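PDB 4QFK: ABC transporter periplasmic peptide-binding protein from Pseudoalteromonas, which probably binds dipeptides or other short peptides in the periplasm and hands them to an ABC transporter for uptake. Local coordinates for residues D149-K154 / L167-S172; N289-Y294 / R383-N388; A37-F42 / H222-Y227. One frame throughout, in Å; residues are numbered along the deposited sequence.

Interaction 1. Residues D149-K154 / L167-S172; sequences DQLIRK and LFNAES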
loop_
_atom_site.group_PDB
_atom_site.type_symbol
_atom_site.label_atom_id
_atom_site.label_comp_id
_atom_site.label_asym_id
_atom_site.label_seq_id
_atom_site.Cartn_x
_atom_site.Cartn_y
_atom_site.Cartn_z
ATOM N N ASP A 149 9.284 12.616 6.123
ATOM C CA ASP A 149 9.817 13.958 5.860
ATOM C C ASP A 149 9.947 14.830 7.111
ATOM O O ASP A 149 10.705 15.809 7.113
ATOM C CB ASP A 149 9.030 14.702 4.750
ATOM C CG ASP A 149 7.598 15.041 5.158
ATOM O OD1 ASP A 149 6.933 14.180 5.777
ATOM O OD2 ASP A 149 7.134 16.170 4.857
ATOM N N GLN A 150 9.213 14.489 8.167
ATOM C CA GLN A 150 9.288 15.256 9.411
ATOM C C GLN A 150 10.110 14.503 10.450
ATOM O O GLN A 150 10.477 15.059 11.485
ATOM C CB GLN A 150 7.886 15.569 9.961
ATOM C CG GLN A 150 7.124 16.639 9.182
ATOM C CD GLN A 150 5.766 16.993 9.800
ATOM O OE1 GLN A 150 5.686 17.784 10.746
ATOM N NE2 GLN A 150 4.691 16.411 9.255
ATOM N N LEU A 151 10.396 13.233 10.158
ATOM C CA LEU A 151 11.122 12.366 11.073
ATOM C C LEU A 151 12.633 12.517 10.936
ATOM O O LEU A 151 13.335 12.583 11.945
ATOM C CB LEU A 151 10.716 10.905 10.879
ATOM C CG LEU A 151 11.422 9.848 11.727
ATOM C CD1 LEU A 151 11.118 10.056 13.211
ATOM C CD2 LEU A 151 11.024 8.446 11.282
ATOM N N ILE A 152 13.138 12.559 9.702
ATOM C CA ILE A 152 14.578 12.624 9.493
ATOM C C ILE A 152 15.076 14.016 9.802
ATOM O O ILE A 152 14.656 14.984 9.174
ATOM C CB ILE A 152 15.018 12.286 8.051
ATOM C CG1 ILE A 152 14.483 10.925 7.605
ATOM C CG2 ILE A 152 16.551 12.314 7.935
ATOM C CD1 ILE A 152 15.041 9.785 8.406
ATOM N N ARG A 153 15.993 14.091 10.761
ATOM C CA ARG A 153 16.623 15.331 11.177
ATOM C C ARG A 153 17.817 15.675 10.290
ATOM O O ARG A 153 18.025 16.837 9.910
ATOM C CB ARG A 153 17.093 15.180 12.623
ATOM C CG ARG A 153 17.252 16.484 13.373
ATOM C CD ARG A 153 18.122 16.310 14.613
ATOM N NE ARG A 153 19.511 16.689 14.356
ATOM C CZ ARG A 153 20.567 16.065 14.866
ATOM N NH1 ARG A 153 20.401 15.011 15.657
ATOM N NH2 ARG A 153 21.787 16.494 14.578
ATOM N N LYS A 154 18.610 14.660 9.972
ATOM C CA LYS A 154 19.841 14.841 9.203
ATOM C C LYS A 154 20.331 13.497 8.696
ATOM O O LYS A 154 19.973 12.454 9.239
ATOM C CB LYS A 154 20.935 15.428 10.099
ATOM C CG LYS A 154 21.186 16.916 9.933
ATOM C CD LYS A 154 21.957 17.237 8.653
ATOM C CE LYS A 154 22.368 18.715 8.604
ATOM N NZ LYS A 154 21.316 19.597 9.205
ATOM N N LEU A 167 17.241 10.770 13.527
ATOM C CA LEU A 167 15.801 11.013 13.621
ATOM C C LEU A 167 15.438 11.846 14.852
ATOM O O LEU A 167 16.021 11.665 15.932
ATOM C CB LEU A 167 15.071 9.678 13.710
ATOM C CG LEU A 167 15.730 8.479 13.034
ATOM C CD1 LEU A 167 14.938 7.198 13.304
ATOM C CD2 LEU A 167 15.863 8.735 11.546
ATOM N N PHE A 168 14.471 12.745 14.705
ATOM C CA PHE A 168 14.018 13.553 15.841
ATOM C C PHE A 168 13.506 12.696 17.007
ATOM O O PHE A 168 13.503 13.141 18.160
ATOM C CB PHE A 168 12.934 14.554 15.422
ATOM C CG PHE A 168 13.429 15.661 14.532
ATOM C CD1 PHE A 168 14.015 16.791 15.066
ATOM C CD2 PHE A 168 13.294 15.578 13.162
ATOM C CE1 PHE A 168 14.468 17.817 14.247
ATOM C CE2 PHE A 168 13.744 16.607 12.345
ATOM C CZ PHE A 168 14.332 17.723 12.897
ATOM N N ASN A 169 13.046 11.483 16.713
ATOM C CA ASN A 169 12.633 10.564 17.766
ATOM C C ASN A 169 12.741 9.140 17.291
ATOM O O ASN A 169 12.905 8.895 16.103
ATOM C CB ASN A 169 11.209 10.850 18.251
ATOM C CG ASN A 169 10.212 10.974 17.109
ATOM O OD1 ASN A 169 9.995 12.066 16.571
ATOM N ND2 ASN A 169 9.579 9.856 16.749
ATOM N N ALA A 170 12.668 8.203 18.224
ATOM C CA ALA A 170 12.627 6.797 17.864
ATOM C C ALA A 170 11.311 6.548 17.160
ATOM O O ALA A 170 10.307 7.179 17.471
ATOM C CB ALA A 170 12.737 5.925 19.106
ATOM N N GLU A 171 11.316 5.633 16.203
ATOM C CA GLU A 171 10.116 5.336 15.434
ATOM C C GLU A 171 10.200 3.945 14.810
ATOM O O GLU A 171 10.996 3.697 13.889
ATOM C CB GLU A 171 9.887 6.418 14.380
ATOM C CG GLU A 171 8.652 6.200 13.530
ATOM C CD GLU A 171 7.471 5.662 14.319
ATOM O OE1 GLU A 171 6.817 6.447 15.042
ATOM O OE2 GLU A 171 7.185 4.450 14.196
ATOM N N SER A 172 9.373 3.038 15.328
ATOM C CA SER A 172 9.451 1.622 14.980
ATOM C C SER A 172 9.297 1.372 13.475
ATOM O O SER A 172 9.887 0.435 12.920
ATOM C CB SER A 172 8.416 0.821 15.769
ATOM O OG SER A 172 7.117 1.367 15.616
#
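Phe168 and Leu151 are joined through their backbones: Phe168 N donates to Leu151 O over 3.0 Å, an almost straight bond (164° at the hydrogen). Leu167 CA adds a CA-H...O contact to the same Leu151 O at 3.4 Å, so one carbonyl at the end of helix 148-151 receives two consecutive residues. Ile152, where the chain leaves the helix, then pairs with Leu167 as an antiparallel non-hydrogen-bonded pair. Just beyond, Arg153 and Lys154 both face Glu166 in a classic beta bulge.

The aromatic contact is a CH-pi interaction. Arg153 CG sits over one face of Phe168, 3.4 Å from the ring centroid and displaced toward the rim. The Arg153 chain starts out opposite its own backbone N (chi1 -157°), which lays the methylene on the ring, whereas the guanidinium, its plane 70° from that of the ring, leads away; the aliphatic stem, not the charge, makes the contact.

Apolar contacts centre on Leu151, whose branches divide the work. CD1 of Leu151 lies 4.0 Å from Leu167 CB and 3.6 Å from Asn169 O; CD2 of Leu151 meets Glu171 CB at 3.9 Å. Ile152 CD1 and Leu167 CD2 are modelled only 3.4 Å apart, a doubtful closeness given the strained first torsion of Leu167. Phe174 of helix 174-177 touches Leu151, Ile152 and Leu167. Cutting Leu151 back to an alanine here would probably open a gap between Leu167, Asn169 and Glu171, leaving the loop less firmly seated.

The polar end of Glu171 turns instead to Ser173 N, capping the turn into helix 174-177. Backbone bonding thus fixes the helix-to-strand junction at the edge of a four-stranded antiparallel sheet, while buried aliphatic carbon anchors the following loop and the exposed Phe168 is covered on one face by a methylene.

Interaction 2. Residues N289-Y294 / R383-N388; sequences NLNIGY and RIYNPN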
loop_
_atom_site.group_PDB
_atom_site.type_symbol
_atom_site.label_atom_id
_atom_site.label_comp_id
_atom_site.label_asym_id
_atom_site.label_seq_id
_atom_site.Cartn_x
_atom_site.Cartn_y
_atom_site.Cartn_z
ATOM N N ASN A 289 -4.866 -9.011 -1.507
ATOM C CA ASN A 289 -3.895 -7.958 -1.247
ATOM C C ASN A 289 -4.036 -7.528 0.199
ATOM O O ASN A 289 -5.125 -7.641 0.760
ATOM C CB ASN A 289 -4.110 -6.790 -2.207
ATOM C CG ASN A 289 -3.253 -5.574 -1.868
ATOM O OD1 ASN A 289 -3.779 -4.528 -1.498
ATOM N ND2 ASN A 289 -1.942 -5.695 -2.026
ATOM N N LEU A 290 -2.939 -7.083 0.805
ATOM C CA LEU A 290 -2.956 -6.613 2.173
ATOM C C LEU A 290 -3.796 -5.337 2.271
ATOM O O LEU A 290 -3.274 -4.235 2.105
ATOM C CB LEU A 290 -1.527 -6.326 2.665
ATOM C CG LEU A 290 -0.543 -7.490 2.725
ATOM C CD1 LEU A 290 0.760 -7.061 3.408
ATOM C CD2 LEU A 290 -1.173 -8.677 3.462
ATOM N N ASN A 291 -5.093 -5.487 2.522
ATOM C CA ASN A 291 -5.956 -4.339 2.745
ATOM C C ASN A 291 -7.253 -4.788 3.395
ATOM O O ASN A 291 -7.518 -5.981 3.484
ATOM C CB ASN A 291 -6.273 -3.656 1.417
ATOM C CG ASN A 291 -6.992 -4.575 0.461
ATOM O OD1 ASN A 291 -6.360 -5.370 -0.229
ATOM N ND2 ASN A 291 -8.316 -4.508 0.447
ATOM N N ILE A 292 -8.074 -3.828 3.813
ATOM C CA ILE A 292 -9.370 -4.134 4.394
ATOM C C ILE A 292 -10.342 -2.983 4.167
ATOM O O ILE A 292 -9.987 -1.805 4.339
ATOM C CB ILE A 292 -9.273 -4.428 5.893
ATOM C CG1 ILE A 292 -10.664 -4.607 6.506
ATOM C CG2 ILE A 292 -8.534 -3.310 6.615
ATOM C CD1 ILE A 292 -11.163 -6.029 6.489
ATOM N N GLY A 293 -11.555 -3.327 3.742
ATOM C CA GLY A 293 -12.660 -2.396 3.766
ATOM C C GLY A 293 -13.527 -2.686 4.980
ATOM O O GLY A 293 -13.781 -3.854 5.301
ATOM N N TYR A 294 -13.994 -1.633 5.652
ATOM C CA TYR A 294 -14.676 -1.811 6.926
ATOM C C TYR A 294 -15.779 -0.781 7.116
ATOM O O TYR A 294 -15.853 0.223 6.392
ATOM C CB TYR A 294 -13.672 -1.698 8.091
ATOM C CG TYR A 294 -12.889 -0.387 8.081
ATOM C CD1 TYR A 294 -13.514 0.816 8.385
ATOM C CD2 TYR A 294 -11.544 -0.347 7.737
ATOM C CE1 TYR A 294 -12.829 2.020 8.358
ATOM C CE2 TYR A 294 -10.839 0.874 7.712
ATOM C CZ TYR A 294 -11.494 2.048 8.026
ATOM O OH TYR A 294 -10.833 3.271 8.017
ATOM N N ARG A 383 -11.611 2.204 -4.488
ATOM C CA ARG A 383 -10.334 1.671 -4.062
ATOM C C ARG A 383 -10.450 0.157 -3.917
ATOM O O ARG A 383 -11.556 -0.379 -3.764
ATOM C CB ARG A 383 -9.912 2.325 -2.745
ATOM C CG ARG A 383 -8.425 2.476 -2.583
ATOM C CD ARG A 383 -7.857 3.457 -3.587
ATOM N NE ARG A 383 -8.145 4.840 -3.227
ATOM C CZ ARG A 383 -8.137 5.844 -4.100
ATOM N NH1 ARG A 383 -7.858 5.602 -5.375
ATOM N NH2 ARG A 383 -8.413 7.081 -3.709
ATOM N N ILE A 384 -9.304 -0.518 -3.992
ATOM C CA ILE A 384 -9.212 -1.974 -3.895
ATOM C C ILE A 384 -10.107 -2.504 -2.784
ATOM O O ILE A 384 -10.861 -3.454 -2.985
ATOM C CB ILE A 384 -7.780 -2.432 -3.503
ATOM C CG1 ILE A 384 -6.754 -1.257 -3.522
ATOM C CG2 ILE A 384 -7.385 -3.725 -4.247
ATOM C CD1 ILE A 384 -6.821 -0.244 -4.738
ATOM N N TYR A 385 -9.997 -1.876 -1.609
ATOM C CA TYR A 385 -10.665 -2.346 -0.394
ATOM C C TYR A 385 -12.156 -2.075 -0.335
ATOM O O TYR A 385 -12.830 -2.614 0.537
ATOM C CB TYR A 385 -10.003 -1.786 0.871
ATOM C CG TYR A 385 -9.689 -0.303 0.838
ATOM C CD1 TYR A 385 -10.667 0.657 1.081
ATOM C CD2 TYR A 385 -8.398 0.142 0.575
ATOM C CE1 TYR A 385 -10.358 2.024 1.065
ATOM C CE2 TYR A 385 -8.087 1.504 0.559
ATOM C CZ TYR A 385 -9.060 2.431 0.801
ATOM O OH TYR A 385 -8.713 3.774 0.764
ATOM N N ASN A 386 -12.650 -1.236 -1.246
ATOM C CA ASN A 386 -14.081 -0.946 -1.407
ATOM C C ASN A 386 -14.281 -0.194 -2.731
ATOM O O ASN A 386 -14.033 1.008 -2.821
ATOM C CB ASN A 386 -14.636 -0.122 -0.227
ATOM C CG ASN A 386 -16.177 0.100 -0.304
ATOM O OD1 ASN A 386 -16.777 0.116 -1.390
ATOM N ND2 ASN A 386 -16.805 0.278 0.857
ATOM N N PRO A 387 -14.708 -0.909 -3.772
ATOM C CA PRO A 387 -14.817 -0.280 -5.102
ATOM C C PRO A 387 -16.016 0.672 -5.285
ATOM O O PRO A 387 -16.004 1.484 -6.220
ATOM C CB PRO A 387 -14.884 -1.477 -6.071
ATOM C CG PRO A 387 -15.307 -2.670 -5.224
ATOM C CD PRO A 387 -14.916 -2.370 -3.791
ATOM N N ASN A 388 -17.002 0.601 -4.396
ATOM C CA ASN A 388 -18.146 1.498 -4.458
ATOM C C ASN A 388 -18.864 1.659 -3.106
ATOM O O ASN A 388 -19.845 0.972 -2.817
ATOM C CB ASN A 388 -19.123 1.003 -5.529
ATOM C CG ASN A 388 -20.034 2.104 -6.049
ATOM O OD1 ASN A 388 -20.250 3.110 -5.375
ATOM N ND2 ASN A 388 -20.574 1.913 -7.255
HETATM O O HOH W 1 -15.440 0.269 3.718
#
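Gly293 and Tyr385 meet backbone to backbone: Gly293 CA makes a CA-H...O contact of 3.2 Å with Tyr385 O, at 138° about the hydrogen. The approach depends on glycine, because a CB at this place would fall on that oxygen. Beside it, Tyr385 CB comes within 3.5 Å of Ile292 O, and the side chain of Asn291 points at the same CB, its amide plane 44° from the phenol ring. The backbone alone sets Tyr385 CB against the strand; with CG between the backbone N and the carbonyl carbon (chi1 46°), the ring then leads away from it.

A single water links the segments through polar atoms. It donates to Tyr294 O at 2.7 Å and accepts from Asn386 ND2 at 3.2 Å.

The next shell sets these groups in place. Arg383 to Asn386 form a type I beta turn, closed by Asn386 N bonding to Arg383 O at 2.9 Å, and Arg383 CB lies over one face of the Tyr385 ring. Tyr385 O has a second partner, the hydroxyl of Tyr327 in helix 319-327. On the other side, strand 282-297 is fixed within the mixed sheet by backbone bonds of Ile292 with Trp433 and of Gly293 with Ile503. Further along the loop, Asn388 takes the N-cap position of helix 389-401, its OD1 accepting from Lys391 N.

The loop is therefore docked on a central strand by a weak C-H...O contact, van der Waals contacts of Tyr385 CB and one bridging water, while direct backbone hydrogen bonds serve mainly the turn and the sheet.

Interaction 3. Residues A37-F42 / H222-Y227; sequences ANPVSF and HLVRFY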
loop_
_atom_site.group_PDB
_atom_site.type_symbol
_atom_site.label_atom_id
_atom_site.label_comp_id
_atom_site.label_asym_id
_atom_site.label_seq_id
_atom_site.Cartn_x
_atom_site.Cartn_y
_atom_site.Cartn_z
ATOM N N ALA A 37 -1.921 2.643 -17.793
ATOM C CA ALA A 37 -1.839 4.103 -17.959
ATOM C C ALA A 37 -0.410 4.578 -18.216
ATOM O O ALA A 37 0.545 3.849 -17.961
ATOM C CB ALA A 37 -2.402 4.807 -16.732
ATOM N N ASN A 38 -0.273 5.799 -18.725
ATOM C CA ASN A 38 1.029 6.457 -18.809
ATOM C C ASN A 38 1.641 6.605 -17.424
ATOM O O ASN A 38 0.937 6.816 -16.436
ATOM C CB ASN A 38 0.920 7.853 -19.428
ATOM C CG ASN A 38 0.286 7.839 -20.805
ATOM O OD1 ASN A 38 -0.756 8.475 -21.032
ATOM N ND2 ASN A 38 0.908 7.118 -21.732
ATOM N N PRO A 39 2.961 6.489 -17.342
ATOM C CA PRO A 39 3.543 6.811 -16.040
ATOM C C PRO A 39 3.428 8.329 -15.838
ATOM O O PRO A 39 3.644 9.062 -16.793
ATOM C CB PRO A 39 4.990 6.340 -16.186
ATOM C CG PRO A 39 5.284 6.454 -17.667
ATOM C CD PRO A 39 3.971 6.256 -18.395
ATOM N N VAL A 40 3.045 8.796 -14.653
ATOM C CA VAL A 40 2.963 10.242 -14.436
ATOM C C VAL A 40 4.340 10.839 -14.157
ATOM O O VAL A 40 4.525 12.037 -14.262
ATOM C CB VAL A 40 2.016 10.617 -13.275
ATOM C CG1 VAL A 40 0.675 9.893 -13.416
ATOM C CG2 VAL A 40 2.654 10.299 -11.961
ATOM N N SER A 41 5.292 9.977 -13.803
ATOM C CA SER A 41 6.668 10.353 -13.507
ATOM C C SER A 41 7.602 9.144 -13.704
ATOM O O SER A 41 7.147 8.006 -13.842
ATOM C CB SER A 41 6.762 10.841 -12.054
ATOM O OG SER A 41 8.101 11.123 -11.678
ATOM N N PHE A 42 8.907 9.375 -13.716
ATOM C CA PHE A 42 9.809 8.239 -13.673
ATOM C C PHE A 42 10.620 8.163 -12.372
ATOM O O PHE A 42 11.545 7.365 -12.255
ATOM C CB PHE A 42 10.697 8.197 -14.898
ATOM C CG PHE A 42 10.020 7.638 -16.089
ATOM C CD1 PHE A 42 9.302 8.469 -16.954
ATOM C CD2 PHE A 42 10.061 6.277 -16.341
ATOM C CE1 PHE A 42 8.659 7.938 -18.062
ATOM C CE2 PHE A 42 9.420 5.737 -17.451
ATOM C CZ PHE A 42 8.726 6.561 -18.312
ATOM N N HIS A 222 1.325 5.570 -25.908
ATOM C CA HIS A 222 1.778 4.509 -26.807
ATOM C C HIS A 222 2.546 3.400 -26.079
ATOM O O HIS A 222 2.066 2.268 -26.012
ATOM C CB HIS A 222 2.611 5.080 -27.977
ATOM C CG HIS A 222 3.064 4.048 -28.977
ATOM N ND1 HIS A 222 4.093 4.278 -29.873
ATOM C CD2 HIS A 222 2.632 2.786 -29.221
ATOM C CE1 HIS A 222 4.280 3.199 -30.616
ATOM N NE2 HIS A 222 3.409 2.278 -30.238
ATOM N N LEU A 223 3.718 3.726 -25.530
ATOM C CA LEU A 223 4.587 2.709 -24.930
ATOM C C LEU A 223 5.742 3.267 -24.081
ATOM O O LEU A 223 6.176 4.418 -24.244
ATOM C CB LEU A 223 5.163 1.778 -26.018
ATOM C CG LEU A 223 6.248 2.357 -26.941
ATOM C CD1 LEU A 223 7.586 2.530 -26.224
ATOM C CD2 LEU A 223 6.450 1.498 -28.175
ATOM N N VAL A 224 6.251 2.437 -23.184
ATOM C CA VAL A 224 7.538 2.736 -22.553
ATOM C C VAL A 224 8.500 1.539 -22.737
ATOM O O VAL A 224 8.079 0.376 -22.696
ATOM C CB VAL A 224 7.390 3.330 -21.076
ATOM C CG1 VAL A 224 5.931 3.388 -20.619
ATOM C CG2 VAL A 224 8.284 2.639 -20.065
ATOM N N ARG A 225 9.763 1.820 -23.040
ATOM C CA ARG A 225 10.732 0.745 -23.249
ATOM C C ARG A 225 11.963 0.839 -22.357
ATOM O O ARG A 225 12.656 1.859 -22.324
ATOM C CB ARG A 225 11.177 0.674 -24.705
ATOM C CG ARG A 225 10.147 0.037 -25.635
ATOM C CD ARG A 225 10.807 -0.983 -26.545
ATOM N NE ARG A 225 12.091 -0.482 -27.006
ATOM C CZ ARG A 225 12.228 0.660 -27.656
ATOM N NH1 ARG A 225 11.152 1.382 -27.908
ATOM N NH2 ARG A 225 13.428 1.074 -28.047
ATOM N N PHE A 226 12.238 -0.242 -21.638
ATOM C CA PHE A 226 13.443 -0.328 -20.826
ATOM C C PHE A 226 14.253 -1.425 -21.464
ATOM O O PHE A 226 13.670 -2.332 -22.058
ATOM C CB PHE A 226 13.106 -0.732 -19.384
ATOM C CG PHE A 226 12.260 0.271 -18.639
ATOM C CD1 PHE A 226 12.261 1.620 -19.000
ATOM C CD2 PHE A 226 11.477 -0.136 -17.576
ATOM C CE1 PHE A 226 11.497 2.538 -18.325
ATOM C CE2 PHE A 226 10.699 0.774 -16.887
ATOM C CZ PHE A 226 10.702 2.114 -17.265
ATOM N N TYR A 227 15.577 -1.361 -21.369
ATOM C CA TYR A 227 16.381 -2.490 -21.822
ATOM C C TYR A 227 17.237 -3.055 -20.685
ATOM O O TYR A 227 17.336 -2.447 -19.617
ATOM C CB TYR A 227 17.222 -2.144 -23.058
ATOM C CG TYR A 227 18.255 -1.072 -22.832
ATOM C CD1 TYR A 227 17.878 0.263 -22.657
ATOM C CD2 TYR A 227 19.619 -1.381 -22.807
ATOM C CE1 TYR A 227 18.841 1.276 -22.443
ATOM C CE2 TYR A 227 20.593 -0.379 -22.601
ATOM C CZ TYR A 227 20.192 0.943 -22.426
ATOM O OH TYR A 227 21.131 1.926 -22.231
#
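Phe42 and Phe226 come together at their edges, Phe42 CE2 standing 3.8 Å from Phe226 CZ with each atom near the plane of the other ring. This is neither a stack nor a T-shaped pair: the rings meet edge to edge, not face to face. Over one face of Phe42 lies Pro39 CB, 4.3 Å above the plane and shifted toward the rim, folded back from within the same loop. Tyr215 of strand 213-219 adds an edge-to-face pairing with Phe42. Val224 CG2 also reaches the rim of Phe42, 4.2 Å from CE2.

Phe42 carries its CG beside the backbone N and opposite the carbonyl carbon (chi1 -80°), a turn that directs the ring from the loop onto the strand. Pro39 and Val224 complete the contact, lying alongside and pointing opposite ways, with Pro39 CD 4.1 Å from Val224 CG1. The torsion of Val224 is nearly eclipsed, so the exact placing of its two methyls deserves caution.

Every one of these meetings is carbon on carbon; polar bonding holds the frame around them. Phe42 O is bonded to the hydroxyl of Tyr61 and its backbone to Asp204, while Val224 pairs through its backbone with Tyr244. Arg225, between Val224 and Phe226, forms a salt bridge with Glu217.

Helix 50-60 closes the cluster, with Ile56 against Phe42 and Leu60 against Phe226. The loop that leaves strand 31-35 thus reaches beyond the neighbouring strand 241-246 to strand 223-228 before entering the helix, an arrangement of sheet, covering loop and helix that belongs to the alpha/beta architecture of periplasmic solute-binding proteins.

From the N terminus, residues 37-42 open the widest loop, which returns at 222-227 to close interaction 3 after 179 intervening residues. Interaction 1 is nested inside it: 149-154 and 167-172 close a hairpin loop, with 12 residues between the segments, in a separate four-stranded sheet, the centres of interactions 1 and 3 lying about 34 Å apart. Interaction 2 follows in series, its 88-residue loop opening at 289-294 and closing at 383-388, so no two loops cross. Interactions 2 and 3 both reach the large mixed sheet, one at a central strand and one at strand 223-228, next to the outermost, with nearest atoms about 12 Å apart; none of the three contacts touches another.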